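Local coordinates for protein thiol peroxidase (Aquifex aeolicus, PDB 2YZH) that probably reduces hydrogen peroxide and organic hydroperoxides to water and alcohols at the expense of thioredoxin, helping to protect the cell against oxidative stress, at residues Thr65-Phe70 against Glu157-Val163; Val82-Asp88 against Val105-Phe111; Lys118-Leu122 against Ala133-Phe137. All coordinates share one frame; numbering follows the deposited sequence.

Contact 1: Thr65-Phe70 against Glu157-Val163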
loop_
_atom_site.group_PDB
_atom_site.type_symbol
_atom_site.label_atom_id
_atom_site.label_comp_id
_atom_site.label_asym_id
_atom_site.label_seq_id
_atom_site.Cartn_x
_atom_site.Cartn_y
_atom_site.Cartn_z
ATOM N N THR D 65 2.939 6.095 -27.944
ATOM C CA THR D 65 2.157 6.402 -29.136
ATOM C C THR D 65 0.793 6.970 -28.762
ATOM O O THR D 65 0.322 7.943 -29.362
ATOM C CB THR D 65 1.948 5.132 -29.996
ATOM O OG1 THR D 65 3.204 4.725 -30.550
ATOM C CG2 THR D 65 0.957 5.396 -31.116
ATOM N N GLU D 66 0.157 6.358 -27.768
ATOM C CA GLU D 66 -1.154 6.812 -27.326
ATOM C C GLU D 66 -1.071 8.243 -26.793
ATOM O O GLU D 66 -1.894 9.090 -27.133
ATOM C CB GLU D 66 -1.694 5.900 -26.224
ATOM C CG GLU D 66 -3.150 6.167 -25.888
ATOM C CD GLU D 66 -3.605 5.476 -24.614
ATOM O OE1 GLU D 66 -3.041 4.419 -24.270
ATOM O OE2 GLU D 66 -4.539 5.991 -23.970
ATOM N N THR D 67 -0.071 8.499 -25.954
ATOM C CA THR D 67 0.117 9.821 -25.363
ATOM C C THR D 67 0.419 10.899 -26.405
ATOM O O THR D 67 -0.093 12.019 -26.311
ATOM C CB THR D 67 1.242 9.798 -24.315
ATOM O OG1 THR D 67 0.959 8.785 -23.342
ATOM C CG2 THR D 67 1.344 11.152 -23.611
ATOM N N LYS D 68 1.246 10.577 -27.394
ATOM C CA LYS D 68 1.558 11.550 -28.435
ATOM C C LYS D 68 0.309 11.869 -29.244
ATOM O O LYS D 68 0.068 13.020 -29.600
ATOM C CB LYS D 68 2.643 11.023 -29.382
ATOM C CG LYS D 68 4.032 10.979 -28.779
ATOM C CD LYS D 68 4.414 12.325 -28.167
ATOM C CE LYS D 68 4.556 13.439 -29.201
ATOM N NZ LYS D 68 5.860 13.383 -29.930
ATOM N N LYS D 69 -0.489 10.841 -29.520
ATOM C CA LYS D 69 -1.706 11.005 -30.301
ATOM C C LYS D 69 -2.732 11.872 -29.572
ATOM O O LYS D 69 -3.381 12.723 -30.182
ATOM C CB LYS D 69 -2.299 9.630 -30.639
ATOM C CG LYS D 69 -3.266 9.647 -31.819
ATOM C CD LYS D 69 -3.514 8.243 -32.375
ATOM C CE LYS D 69 -2.222 7.585 -32.862
ATOM N NZ LYS D 69 -2.438 6.203 -33.398
ATOM N N PHE D 70 -2.883 11.665 -28.268
ATOM C CA PHE D 70 -3.825 12.475 -27.503
ATOM C C PHE D 70 -3.311 13.905 -27.378
ATOM O O PHE D 70 -4.093 14.852 -27.375
ATOM C CB PHE D 70 -4.061 11.877 -26.114
ATOM C CG PHE D 70 -5.221 10.920 -26.061
ATOM C CD1 PHE D 70 -6.503 11.349 -26.389
ATOM C CD2 PHE D 70 -5.032 9.592 -25.695
ATOM C CE1 PHE D 70 -7.583 10.470 -26.354
ATOM C CE2 PHE D 70 -6.104 8.707 -25.655
ATOM C CZ PHE D 70 -7.383 9.147 -25.986
ATOM N N GLU D 157 -4.242 -0.037 -28.787
ATOM C CA GLU D 157 -4.445 1.390 -28.565
ATOM C C GLU D 157 -5.940 1.623 -28.388
ATOM O O GLU D 157 -6.755 0.810 -28.824
ATOM C CB GLU D 157 -3.917 2.192 -29.760
ATOM C CG GLU D 157 -2.403 2.141 -29.918
ATOM C CD GLU D 157 -1.924 2.834 -31.182
ATOM O OE1 GLU D 157 -2.277 4.016 -31.380
ATOM O OE2 GLU D 157 -1.196 2.197 -31.975
ATOM N N PRO D 158 -6.327 2.727 -27.735
ATOM C CA PRO D 158 -7.754 2.991 -27.543
ATOM C C PRO D 158 -8.381 3.612 -28.785
ATOM O O PRO D 158 -7.690 3.860 -29.775
ATOM C CB PRO D 158 -7.762 3.957 -26.366
ATOM C CG PRO D 158 -6.552 4.783 -26.634
ATOM C CD PRO D 158 -5.509 3.741 -27.040
ATOM N N ASN D 159 -9.687 3.844 -28.726
ATOM C CA ASN D 159 -10.412 4.486 -29.814
ATOM C C ASN D 159 -10.304 5.978 -29.501
ATOM O O ASN D 159 -10.974 6.482 -28.601
ATOM C CB ASN D 159 -11.881 4.065 -29.803
ATOM C CG ASN D 159 -12.673 4.680 -30.943
ATOM O OD1 ASN D 159 -12.542 5.870 -31.238
ATOM N ND2 ASN D 159 -13.513 3.872 -31.581
ATOM N N TYR D 160 -9.451 6.676 -30.242
ATOM C CA TYR D 160 -9.223 8.101 -30.026
ATOM C C TYR D 160 -10.395 9.011 -30.393
ATOM O O TYR D 160 -10.823 9.836 -29.588
ATOM C CB TYR D 160 -7.976 8.529 -30.798
ATOM C CG TYR D 160 -6.729 7.766 -30.410
ATOM C CD1 TYR D 160 -5.978 8.134 -29.288
ATOM C CD2 TYR D 160 -6.295 6.676 -31.162
ATOM C CE1 TYR D 160 -4.823 7.435 -28.932
ATOM C CE2 TYR D 160 -5.143 5.969 -30.814
ATOM C CZ TYR D 160 -4.411 6.356 -29.700
ATOM O OH TYR D 160 -3.260 5.680 -29.375
ATOM N N ASP D 161 -10.913 8.863 -31.609
ATOM C CA ASP D 161 -12.017 9.693 -32.079
ATOM C C ASP D 161 -13.210 9.715 -31.132
ATOM O O ASP D 161 -13.787 10.772 -30.880
ATOM C CB ASP D 161 -12.480 9.221 -33.460
ATOM C CG ASP D 161 -11.380 9.296 -34.496
ATOM O OD1 ASP D 161 -10.768 10.379 -34.632
ATOM O OD2 ASP D 161 -11.131 8.274 -35.174
ATOM N N GLU D 162 -13.579 8.548 -30.618
ATOM C CA GLU D 162 -14.715 8.436 -29.710
ATOM C C GLU D 162 -14.561 9.373 -28.516
ATOM O O GLU D 162 -15.516 10.021 -28.091
ATOM C CB GLU D 162 -14.858 6.988 -29.228
ATOM C CG GLU D 162 -16.087 6.731 -28.374
ATOM C CD GLU D 162 -16.265 5.262 -28.037
ATOM O OE1 GLU D 162 -16.434 4.450 -28.974
ATOM O OE2 GLU D 162 -16.233 4.918 -26.837
ATOM N N VAL D 163 -13.350 9.442 -27.979
ATOM C CA VAL D 163 -13.073 10.307 -26.841
ATOM C C VAL D 163 -13.247 11.771 -27.249
ATOM O O VAL D 163 -14.012 12.514 -26.631
ATOM C CB VAL D 163 -11.634 10.088 -26.325
ATOM C CG1 VAL D 163 -11.348 11.024 -25.176
ATOM C CG2 VAL D 163 -11.449 8.636 -25.887
#
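Glu157 OE1 is gripped from two directions: Lys69 NZ meets its syn lone pair at 3.0 Å in a salt bridge, and Tyr160 OH donates to the anti lone pair of Glu157 OE1 at 2.8 Å. The bridge ties helix 61-73 of the thioredoxin fold, which carries the probable peroxidatic Cys63, to the turn that leads, through the N-cap Asn159, into helix 160-170. The Tyr160 ring lies between the Lys69 side chain and Pro158. With CG anti to the backbone nitrogen (chi1 -160°) and chi2 extended, Lys69 carries CD over one tyrosine face, 3.3 Å from the Tyr160 centroid, and the bend at chi3 turns CE and NZ toward Glu157 OE1. Pro158 CG lies over the rim of the opposite face, while Pro158 CD packs 3.5 Å from Glu66 CD; the carboxylate of Glu66 is engaged by Arg134. The edge of Tyr160 points into the face of Phe70, an edge-to-face pair with planes 61° apart. A leucine in place of Tyr160 would probably leave Glu157 OE1 without its anti-side donor and the Lys69 methylenes without their flat surface. Phe70 also rests on Ile53, and its CE1 reaches Val163 CG1 at 4.0 Å.

Contact 2: Val82-Asp88 against Val105-Phe111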
loop_
_atom_site.group_PDB
_atom_site.type_symbol
_atom_site.label_atom_id
_atom_site.label_comp_id
_atom_site.label_asym_id
_atom_site.label_seq_id
_atom_site.Cartn_x
_atom_site.Cartn_y
_atom_site.Cartn_z
ATOM N N VAL D 82 -6.753 17.599 -19.586
ATOM C CA VAL D 82 -6.369 16.220 -19.885
ATOM C C VAL D 82 -5.115 15.764 -19.147
ATOM O O VAL D 82 -4.068 16.408 -19.215
ATOM C CB VAL D 82 -6.146 16.040 -21.411
ATOM C CG1 VAL D 82 -5.893 14.585 -21.740
ATOM C CG2 VAL D 82 -7.355 16.552 -22.170
ATOM N N THR D 83 -5.221 14.632 -18.456
ATOM C CA THR D 83 -4.099 14.095 -17.702
ATOM C C THR D 83 -3.869 12.621 -18.022
ATOM O O THR D 83 -4.808 11.825 -17.991
ATOM C CB THR D 83 -4.342 14.213 -16.181
ATOM O OG1 THR D 83 -4.670 15.568 -15.841
ATOM C CG2 THR D 83 -3.092 13.797 -15.411
ATOM N N VAL D 84 -2.627 12.266 -18.340
ATOM C CA VAL D 84 -2.258 10.872 -18.610
ATOM C C VAL D 84 -1.654 10.356 -17.306
ATOM O O VAL D 84 -0.683 10.924 -16.810
ATOM C CB VAL D 84 -1.201 10.761 -19.733
ATOM C CG1 VAL D 84 -0.780 9.304 -19.908
ATOM C CG2 VAL D 84 -1.775 11.291 -21.043
ATOM N N VAL D 85 -2.219 9.287 -16.752
ATOM C CA VAL D 85 -1.742 8.752 -15.475
ATOM C C VAL D 85 -1.192 7.332 -15.541
ATOM O O VAL D 85 -1.779 6.463 -16.180
ATOM C CB VAL D 85 -2.878 8.772 -14.428
ATOM C CG1 VAL D 85 -2.366 8.264 -13.077
ATOM C CG2 VAL D 85 -3.425 10.183 -14.292
ATOM N N SER D 86 -0.073 7.102 -14.861
ATOM C CA SER D 86 0.541 5.776 -14.824
ATOM C C SER D 86 1.291 5.602 -13.513
ATOM O O SER D 86 1.383 6.534 -12.704
ATOM C CB SER D 86 1.528 5.605 -15.977
ATOM O OG SER D 86 2.739 6.281 -15.686
ATOM N N MET D 87 1.837 4.410 -13.304
ATOM C CA MET D 87 2.589 4.137 -12.092
ATOM C C MET D 87 4.068 4.475 -12.270
ATOM O O MET D 87 4.871 4.198 -11.389
ATOM C CB MET D 87 2.440 2.665 -11.685
ATOM C CG MET D 87 1.028 2.273 -11.263
ATOM S SD MET D 87 0.399 3.316 -9.929
ATOM C CE MET D 87 1.037 2.480 -8.483
ATOM N N ASP D 88 4.428 5.061 -13.409
ATOM C CA ASP D 88 5.822 5.453 -13.659
ATOM C C ASP D 88 6.198 6.483 -12.605
ATOM O O ASP D 88 5.347 7.268 -12.198
ATOM C CB ASP D 88 5.975 6.151 -15.016
ATOM C CG ASP D 88 5.675 5.248 -16.190
ATOM O OD1 ASP D 88 6.349 4.210 -16.328
ATOM O OD2 ASP D 88 4.772 5.590 -16.979
ATOM N N VAL D 105 -0.999 18.212 -22.939
ATOM C CA VAL D 105 -1.617 17.402 -21.902
ATOM C C VAL D 105 -0.641 17.282 -20.743
ATOM O O VAL D 105 0.554 17.539 -20.897
ATOM C CB VAL D 105 -1.985 15.987 -22.412
ATOM C CG1 VAL D 105 -2.968 16.096 -23.568
ATOM C CG2 VAL D 105 -0.743 15.240 -22.838
ATOM N N THR D 106 -1.159 16.903 -19.583
ATOM C CA THR D 106 -0.339 16.747 -18.392
ATOM C C THR D 106 -0.113 15.263 -18.108
ATOM O O THR D 106 -1.022 14.449 -18.271
ATOM C CB THR D 106 -1.036 17.377 -17.158
ATOM O OG1 THR D 106 -1.246 18.776 -17.384
ATOM C CG2 THR D 106 -0.192 17.186 -15.904
ATOM N N VAL D 107 1.105 14.905 -17.726
ATOM C CA VAL D 107 1.391 13.525 -17.369
ATOM C C VAL D 107 1.551 13.567 -15.855
ATOM O O VAL D 107 2.060 14.547 -15.310
ATOM C CB VAL D 107 2.698 12.996 -18.014
ATOM C CG1 VAL D 107 2.569 13.000 -19.528
ATOM C CG2 VAL D 107 3.886 13.843 -17.576
ATOM N N ALA D 108 1.091 12.532 -15.168
ATOM C CA ALA D 108 1.212 12.502 -13.719
ATOM C C ALA D 108 1.359 11.066 -13.249
ATOM O O ALA D 108 0.903 10.134 -13.917
ATOM C CB ALA D 108 0.000 13.158 -13.079
ATOM N N SER D 109 2.000 10.900 -12.097
ATOM C CA SER D 109 2.255 9.589 -11.521
ATOM C C SER D 109 1.363 9.260 -10.337
ATOM O O SER D 109 1.099 10.113 -9.488
ATOM C CB SER D 109 3.715 9.499 -11.078
ATOM O OG SER D 109 3.964 8.269 -10.426
ATOM N N ASP D 110 0.931 8.006 -10.269
ATOM C CA ASP D 110 0.067 7.553 -9.182
ATOM C C ASP D 110 0.844 6.642 -8.225
ATOM O O ASP D 110 0.258 5.911 -7.429
ATOM C CB ASP D 110 -1.138 6.809 -9.773
ATOM C CG ASP D 110 -2.211 6.526 -8.745
ATOM O OD1 ASP D 110 -2.384 7.355 -7.826
ATOM O OD2 ASP D 110 -2.895 5.486 -8.869
ATOM N N PHE D 111 2.169 6.709 -8.289
ATOM C CA PHE D 111 3.008 5.863 -7.449
ATOM C C PHE D 111 2.838 6.069 -5.951
ATOM O O PHE D 111 2.956 5.125 -5.177
ATOM C CB PHE D 111 4.495 6.068 -7.802
ATOM C CG PHE D 111 5.185 7.130 -6.967
ATOM C CD1 PHE D 111 5.864 6.784 -5.798
ATOM C CD2 PHE D 111 5.125 8.473 -7.334
ATOM C CE1 PHE D 111 6.477 7.759 -5.004
ATOM C CE2 PHE D 111 5.735 9.460 -6.548
ATOM C CZ PHE D 111 6.412 9.103 -5.382
#
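Val84 and Thr106 make the shortest backbone hydrogen bond of this parallel strand pair, with Val84 N 2.7 Å from Thr106 O. From there the ladder alternates: Thr106 N gives to Val82 O, Ala108 N to Val84 O, and Asp110 N to Ser86 O, whereas Ser86 N to Ala108 O, at 3.3 Å, is weak. The strand axes lie 31° apart, and bridges run from Thr83-Thr106 to Ser86-Ser109. On the face of Thr83, Val85 and Ala108 the packing is close: Thr83 CG2 lies anti to the backbone nitrogen (chi1, to OG1, -53°), which brings it within 3.9 Å of Ala108 CB, and Val85 CG1 lies 3.8 Å from Asp110 CB. On the other face Val84 and Val107 meet less intimately, Val84 CB to Val107 CG1 being 4.4 Å, and Val107 leans on Gln93 and Cys97 of helix 90-100. The looser side of this otherwise buried contact is the partly exposed Thr106, with Phe111 beyond the strand, packed on Lys129 of a second subunit. Ser86 OG and Ser109 OG each accept from the backbone nitrogen two residues on, forming two ST turns. Strand 80-86, helix 90-100 and strand 106-109 make a beta-alpha-beta crossover of the thioredoxin fold.

Contact 3: Lys118-Leu122 against Ala133-Phe137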
loop_
_atom_site.group_PDB
_atom_site.type_symbol
_atom_site.label_atom_id
_atom_site.label_comp_id
_atom_site.label_asym_id
_atom_site.label_seq_id
_atom_site.Cartn_x
_atom_site.Cartn_y
_atom_site.Cartn_z
ATOM N N LYS D 118 -9.159 3.252 -7.261
ATOM C CA LYS D 118 -10.542 3.671 -7.046
ATOM C C LYS D 118 -11.333 3.781 -8.345
ATOM O O LYS D 118 -12.555 3.941 -8.320
ATOM C CB LYS D 118 -10.578 5.006 -6.289
ATOM C CG LYS D 118 -10.055 4.892 -4.858
ATOM C CD LYS D 118 -9.784 6.255 -4.247
ATOM C CE LYS D 118 -9.179 6.102 -2.857
ATOM N NZ LYS D 118 -8.630 7.390 -2.352
ATOM N N TYR D 119 -10.635 3.690 -9.472
ATOM C CA TYR D 119 -11.279 3.764 -10.776
ATOM C C TYR D 119 -11.438 2.380 -11.395
ATOM O O TYR D 119 -11.899 2.246 -12.530
ATOM C CB TYR D 119 -10.485 4.674 -11.723
ATOM C CG TYR D 119 -10.785 6.154 -11.550
ATOM C CD1 TYR D 119 -10.329 6.858 -10.438
ATOM C CD2 TYR D 119 -11.539 6.845 -12.501
ATOM C CE1 TYR D 119 -10.616 8.218 -10.276
ATOM C CE2 TYR D 119 -11.831 8.200 -12.347
ATOM C CZ TYR D 119 -11.367 8.879 -11.234
ATOM O OH TYR D 119 -11.667 10.217 -11.082
ATOM N N GLY D 120 -11.047 1.353 -10.645
ATOM C CA GLY D 120 -11.174 -0.010 -11.129
ATOM C C GLY D 120 -10.231 -0.409 -12.251
ATOM O O GLY D 120 -10.525 -1.344 -12.996
ATOM N N VAL D 121 -9.098 0.276 -12.371
ATOM C CA VAL D 121 -8.149 -0.046 -13.428
ATOM C C VAL D 121 -6.821 -0.622 -12.938
ATOM O O VAL D 121 -5.893 -0.799 -13.723
ATOM C CB VAL D 121 -7.892 1.185 -14.340
ATOM C CG1 VAL D 121 -9.178 1.559 -15.068
ATOM C CG2 VAL D 121 -7.397 2.362 -13.522
ATOM N N LEU D 122 -6.725 -0.931 -11.647
ATOM C CA LEU D 122 -5.497 -1.526 -11.122
ATOM C C LEU D 122 -5.510 -3.012 -11.484
ATOM O O LEU D 122 -6.460 -3.726 -11.150
ATOM C CB LEU D 122 -5.428 -1.379 -9.597
ATOM C CG LEU D 122 -4.176 -1.983 -8.955
ATOM C CD1 LEU D 122 -2.943 -1.217 -9.421
ATOM C CD2 LEU D 122 -4.300 -1.937 -7.437
ATOM N N ALA D 133 -4.291 -0.427 -16.013
ATOM C CA ALA D 133 -4.747 -0.893 -17.322
ATOM C C ALA D 133 -4.989 0.332 -18.204
ATOM O O ALA D 133 -5.055 1.465 -17.713
ATOM C CB ALA D 133 -6.029 -1.704 -17.183
ATOM N N ARG D 134 -5.128 0.103 -19.507
ATOM C CA ARG D 134 -5.338 1.191 -20.455
ATOM C C ARG D 134 -6.812 1.567 -20.511
ATOM O O ARG D 134 -7.654 0.784 -20.965
ATOM C CB ARG D 134 -4.836 0.766 -21.838
ATOM C CG ARG D 134 -4.618 1.908 -22.826
ATOM C CD ARG D 134 -4.116 1.363 -24.168
ATOM N NE ARG D 134 -2.958 0.481 -24.008
ATOM C CZ ARG D 134 -1.749 0.886 -23.632
ATOM N NH1 ARG D 134 -1.524 2.170 -23.376
ATOM N NH2 ARG D 134 -0.765 0.008 -23.498
ATOM N N ALA D 135 -7.127 2.769 -20.042
ATOM C CA ALA D 135 -8.507 3.225 -20.031
ATOM C C ALA D 135 -8.609 4.733 -20.187
ATOM O O ALA D 135 -7.611 5.452 -20.090
ATOM C CB ALA D 135 -9.179 2.802 -18.735
ATOM N N VAL D 136 -9.827 5.197 -20.431
ATOM C CA VAL D 136 -10.102 6.616 -20.578
ATOM C C VAL D 136 -11.388 6.954 -19.855
ATOM O O VAL D 136 -12.387 6.251 -19.985
ATOM C CB VAL D 136 -10.257 7.028 -22.054
ATOM C CG1 VAL D 136 -10.575 8.525 -22.137
ATOM C CG2 VAL D 136 -8.984 6.723 -22.812
ATOM N N PHE D 137 -11.349 8.034 -19.082
ATOM C CA PHE D 137 -12.506 8.495 -18.337
ATOM C C PHE D 137 -12.700 9.956 -18.672
ATOM O O PHE D 137 -11.731 10.683 -18.851
ATOM C CB PHE D 137 -12.260 8.389 -16.827
ATOM C CG PHE D 137 -12.011 6.995 -16.351
ATOM C CD1 PHE D 137 -13.071 6.140 -16.085
ATOM C CD2 PHE D 137 -10.710 6.521 -16.213
ATOM C CE1 PHE D 137 -12.843 4.820 -15.692
ATOM C CE2 PHE D 137 -10.472 5.207 -15.824
ATOM C CZ PHE D 137 -11.544 4.357 -15.564
#
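Val121 and Ala133 bring the two backbones close, their CA atoms 5.2 Å apart, but the chains then part like a fork, and Tyr119 CA lies 9.0 Å from Phe137 CA. The narrow end is closed by a single backbone hydrogen bond across the segments, Ala133 N to Val121 O at 2.8 Å, nearly straight (163°) and in the carbonyl plane. Gly120, with positive phi, turns the chain between the 3-10 residue Tyr119 and Val121, and both of these direct their side chains toward 133-137.

The wide end of the fork is filled by rings. Tyr119 presents its edge to the face of Phe137, an edge-to-face pair with centroids 5.0 Å apart and planes at 66°. The atom doing the touching is Tyr119 CD2, which stands 3.6 Å above the plane of the Phe137 ring and over its centre. The two side chains run past each other in opposite directions, and the phenol continues to Pro28, whose carbonyl oxygen is hydrogen-bonded to Tyr119 OH.

Val121 fits the space between the rings and the hydrogen bond. Its CG1, anti to the carbonyl carbon (chi1 -65°), meets Phe137 at the ring edge, near the ring plane, with Val121 CG1 to Phe137 CZ at 3.7 Å. The same methyl touches Ala135, Val121 CG1 to Ala135 CB being 3.9 Å. Phe137 is thus covered over one face by tyrosine and buttressed at its edge by valine.

Beyond the contact, Ala135 and Phe137 lean on strand 145-150. The Arg134 side chain starts away from 118-122; it touches Cys63, and its guanidinium is bonded to Glu66 and to Ile154 O. The arrangement packs the long connection after strand 106-109 against strand 135-139, the antiparallel neighbour of strand 49-54 in the central sheet of the thioredoxin fold.

The three contacts lie at increasing distances from the probable peroxidatic Cys63: the side chains of Glu66, Asp88 and Ala133 lie about 5, 7 and 10 Å from that of the cysteine. Contacts 1 and 3 are joined directly by a salt bridge, Glu66 OE1 to Arg134 NH1 at 2.9 Å, and by packing of Val163 CG2 on Val136 CG1 at 3.9 Å. Contact 1 also touches contact 2, where Thr67 OG1 lies 3.9 Å from Val84 CG1. Contacts 2 and 3, with centres 12 Å apart, do not touch but reach the same central sheet. The predicted redox partner Cys97, on the helix of the crossover, forms no disulfide with Cys63 here.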